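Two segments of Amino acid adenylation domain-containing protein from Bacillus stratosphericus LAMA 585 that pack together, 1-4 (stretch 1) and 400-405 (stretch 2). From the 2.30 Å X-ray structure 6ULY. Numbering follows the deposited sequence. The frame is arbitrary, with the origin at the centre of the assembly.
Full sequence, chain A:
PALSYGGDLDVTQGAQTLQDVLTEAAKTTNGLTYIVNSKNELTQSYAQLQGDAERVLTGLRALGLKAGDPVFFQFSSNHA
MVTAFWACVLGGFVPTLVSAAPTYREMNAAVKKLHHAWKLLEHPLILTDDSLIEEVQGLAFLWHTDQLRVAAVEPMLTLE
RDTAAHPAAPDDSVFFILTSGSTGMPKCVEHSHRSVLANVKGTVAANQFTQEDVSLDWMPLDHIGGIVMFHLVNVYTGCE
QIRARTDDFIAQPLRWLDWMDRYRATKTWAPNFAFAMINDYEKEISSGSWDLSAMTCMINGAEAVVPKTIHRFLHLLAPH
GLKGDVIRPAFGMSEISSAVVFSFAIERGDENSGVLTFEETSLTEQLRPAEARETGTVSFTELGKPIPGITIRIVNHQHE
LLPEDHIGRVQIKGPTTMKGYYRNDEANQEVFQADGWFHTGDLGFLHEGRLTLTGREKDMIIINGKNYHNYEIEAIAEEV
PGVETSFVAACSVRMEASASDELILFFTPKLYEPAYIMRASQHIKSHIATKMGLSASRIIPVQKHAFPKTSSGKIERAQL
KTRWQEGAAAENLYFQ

Stretch 1 (1-4) PALS
Stretch 2, residues 400-405: ELLPED

The start of the chain packs against a loop nearly 400 residues further on, and A2, L401 and P1 supply most of the 288 Å² buried between them. L3 and S4 begin a strand, which continues later in the chain; residues 400-405 form no regular helix or strand.

A2 is the center of the contact. A2 N donates a hydrogen bond to L402 O at 2.9 Å, with an N-H...O angle of 160°, so the bond is nearly straight. Around it the nearest CA atoms pair P1 with P403 (4.3 Å) and A2 with E404 (4.4 Å), so the numbering rises together on both sides although the two chain steps diverge strongly. The CB of A2 points toward the loop. A2 is buried, and its small CB fits against two backbone carbonyls, A2 CB lying 3.2 Å from L402 O and 3.4 Å from P403 O. With phi/psi of -78/64, A2 bends the chain so that L3 N makes a weak hydrogen bond to P1 O (2.8 Å), before L3 becomes extended at -140/117.

L401, at -57/135 with chi1 t and chi2 p, directs its CB toward stretch 1. The two methyls of L401 reach three residues: L401 CD1 lies 4.2 Å from L3 CB and 3.6 Å from A2 O, and the compact P1 ring, puckered C-gamma endo, presents apolar carbon to the leucine, P1 CB lying 3.6 Å from L401 CD2.

L402 and P403 are extended (-104/167 and -83/170). L402 contributes chiefly its carbonyl, since the CB of L402 points sideways and the end of its side chain (chi1 m, chi2 t) leads away; the CB of P403 points away. E404, at -63/158, leaves sideways with chi1 m and chi2 t. The aliphatic E404 CG packs 3.5 Å from P1 O, while the carboxylate is hydrogen-bonded elsewhere in the structure.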

ATOM      1  N   PRO A   1     -22.918  -5.886  24.309  1.00 40.49           N
ATOM      2  CA  PRO A   1     -21.666  -5.436  23.699  1.00 41.61           C
ATOM      3  C   PRO A   1     -21.869  -4.941  22.271  1.00 44.88           C
ATOM      4  O   PRO A   1     -22.968  -5.062  21.730  1.00 39.82           O
ATOM      5  CB  PRO A   1     -20.816  -6.700  23.709  1.00 39.54           C
ATOM      6  CG  PRO A   1     -21.821  -7.776  23.435  1.00 39.95           C
ATOM      7  CD  PRO A   1     -23.109  -7.336  24.118  1.00 40.18           C
ATOM      8  N   ALA A   2     -20.804  -4.406  21.674  1.00 42.35           N
ATOM      9  CA  ALA A   2     -20.817  -3.982  20.276  1.00 40.76           C
ATOM     10  C   ALA A   2     -20.680  -5.196  19.353  1.00 42.70           C
ATOM     11  O   ALA A   2     -19.707  -5.358  18.617  1.00 40.33           O
ATOM     12  CB  ALA A   2     -19.711  -2.967  20.024  1.00 41.89           C
ATOM     13  N   LEU A   3     -21.689  -6.064  19.416  1.00 42.56           N
ATOM     14  CA  LEU A   3     -21.809  -7.204  18.512  1.00 41.43           C
ATOM     15  C   LEU A   3     -23.275  -7.352  18.141  1.00 40.88           C
ATOM     16  O   LEU A   3     -24.109  -7.620  19.011  1.00 42.40           O
ATOM     17  CB  LEU A   3     -21.278  -8.491  19.153  1.00 43.08           C
ATOM     18  CG  LEU A   3     -21.353  -9.744  18.277  1.00 38.29           C
ATOM     19  CD1 LEU A   3     -20.191 -10.685  18.579  1.00 47.48           C
ATOM     20  CD2 LEU A   3     -22.672 -10.468  18.461  1.00 42.91           C
ATOM     21  N   SER A   4     -23.584  -7.186  16.854  1.00 43.06           N
ATOM     22  CA  SER A   4     -24.956  -7.161  16.365  1.00 38.56           C
ATOM     23  C   SER A   4     -25.144  -8.213  15.282  1.00 37.59           C
ATOM     24  O   SER A   4     -24.404  -8.233  14.293  1.00 38.64           O
ATOM     25  CB  SER A   4     -25.307  -5.777  15.816  1.00 39.60           C
ATOM     26  OG  SER A   4     -26.654  -5.720  15.382  1.00 45.51           O
ATOM     27  N   GLU A 400      -9.980  -6.876  20.889  1.00 50.39           N
ATOM     28  CA  GLU A 400     -10.899  -7.230  21.961  1.00 53.77           C
ATOM     29  C   GLU A 400     -12.249  -6.563  21.733  1.00 43.29           C
ATOM     30  O   GLU A 400     -12.322  -5.401  21.322  1.00 42.84           O
ATOM     31  CB  GLU A 400     -10.332  -6.807  23.317  1.00 53.10           C
ATOM     32  CG  GLU A 400      -9.107  -7.601  23.754  1.00 56.12           C
ATOM     33  CD  GLU A 400      -8.428  -7.011  24.978  1.00 61.50           C
ATOM     34  OE1 GLU A 400      -8.638  -5.812  25.263  1.00 55.54           O
ATOM     35  OE2 GLU A 400      -7.679  -7.750  25.652  1.00 73.03           O
ATOM     36  N   LEU A 401     -13.316  -7.305  22.010  1.00 43.68           N
ATOM     37  CA  LEU A 401     -14.664  -6.778  21.851  1.00 44.43           C
ATOM     38  C   LEU A 401     -14.838  -5.509  22.677  1.00 46.23           C
ATOM     39  O   LEU A 401     -14.407  -5.440  23.830  1.00 45.18           O
ATOM     40  CB  LEU A 401     -15.680  -7.837  22.275  1.00 40.90           C
ATOM     41  CG  LEU A 401     -17.159  -7.545  22.035  1.00 44.63           C
ATOM     42  CD1 LEU A 401     -17.463  -7.339  20.547  1.00 41.55           C
ATOM     43  CD2 LEU A 401     -17.990  -8.682  22.602  1.00 41.74           C
ATOM     44  N   LEU A 402     -15.450  -4.497  22.076  1.00 47.62           N
ATOM     45  CA  LEU A 402     -15.765  -3.260  22.775  1.00 46.01           C
ATOM     46  C   LEU A 402     -17.244  -3.212  23.113  1.00 43.69           C
ATOM     47  O   LEU A 402     -18.039  -4.008  22.606  1.00 42.74           O
ATOM     48  CB  LEU A 402     -15.389  -2.049  21.918  1.00 44.55           C
ATOM     49  CG  LEU A 402     -13.926  -1.612  21.905  1.00 48.53           C
ATOM     50  CD1 LEU A 402     -13.679  -0.675  20.731  1.00 46.86           C
ATOM     51  CD2 LEU A 402     -13.541  -0.934  23.206  1.00 41.22           C
ATOM     52  N   PRO A 403     -17.658  -2.291  23.977  1.00 43.81           N
ATOM     53  CA  PRO A 403     -19.090  -2.085  24.206  1.00 45.24           C
ATOM     54  C   PRO A 403     -19.673  -1.165  23.142  1.00 45.25           C
ATOM     55  O   PRO A 403     -18.961  -0.556  22.344  1.00 46.58           O
ATOM     56  CB  PRO A 403     -19.152  -1.438  25.598  1.00 48.43           C
ATOM     57  CG  PRO A 403     -17.714  -1.153  26.003  1.00 44.25           C
ATOM     58  CD  PRO A 403     -16.843  -1.386  24.804  1.00 47.05           C
ATOM     59  N   GLU A 404     -20.999  -1.080  23.138  1.00 47.47           N
ATOM     60  CA  GLU A 404     -21.659  -0.154  22.232  1.00 46.65           C
ATOM     61  C   GLU A 404     -21.255   1.278  22.578  1.00 47.82           C
ATOM     62  O   GLU A 404     -20.795   1.573  23.684  1.00 53.58           O
ATOM     63  CB  GLU A 404     -23.178  -0.320  22.298  1.00 45.36           C
ATOM     64  CG  GLU A 404     -23.694  -1.611  21.670  1.00 47.05           C
ATOM     65  CD  GLU A 404     -25.136  -1.492  21.191  1.00 50.81           C
ATOM     66  OE1 GLU A 404     -25.852  -0.592  21.677  1.00 50.77           O
ATOM     67  OE2 GLU A 404     -25.553  -2.292  20.322  1.00 44.90           O
ATOM     68  N   ASP A 405     -21.408   2.168  21.597  1.00 49.30           N
ATOM     69  CA  ASP A 405     -21.058   3.583  21.752  1.00 52.38           C
ATOM     70  C   ASP A 405     -19.565   3.772  22.024  1.00 55.67           C
ATOM     71  O   ASP A 405     -19.162   4.694  22.740  1.00 53.12           O
ATOM     72  CB  ASP A 405     -21.892   4.239  22.859  1.00 54.84           C
ATOM     73  CG  ASP A 405     -23.377   4.263  22.538  1.00 60.57           C
ATOM     74  OD1 ASP A 405     -23.733   4.557  21.377  1.00 56.94           O
ATOM     75  OD2 ASP A 405     -24.189   3.985  23.449  1.00 65.42           O
TER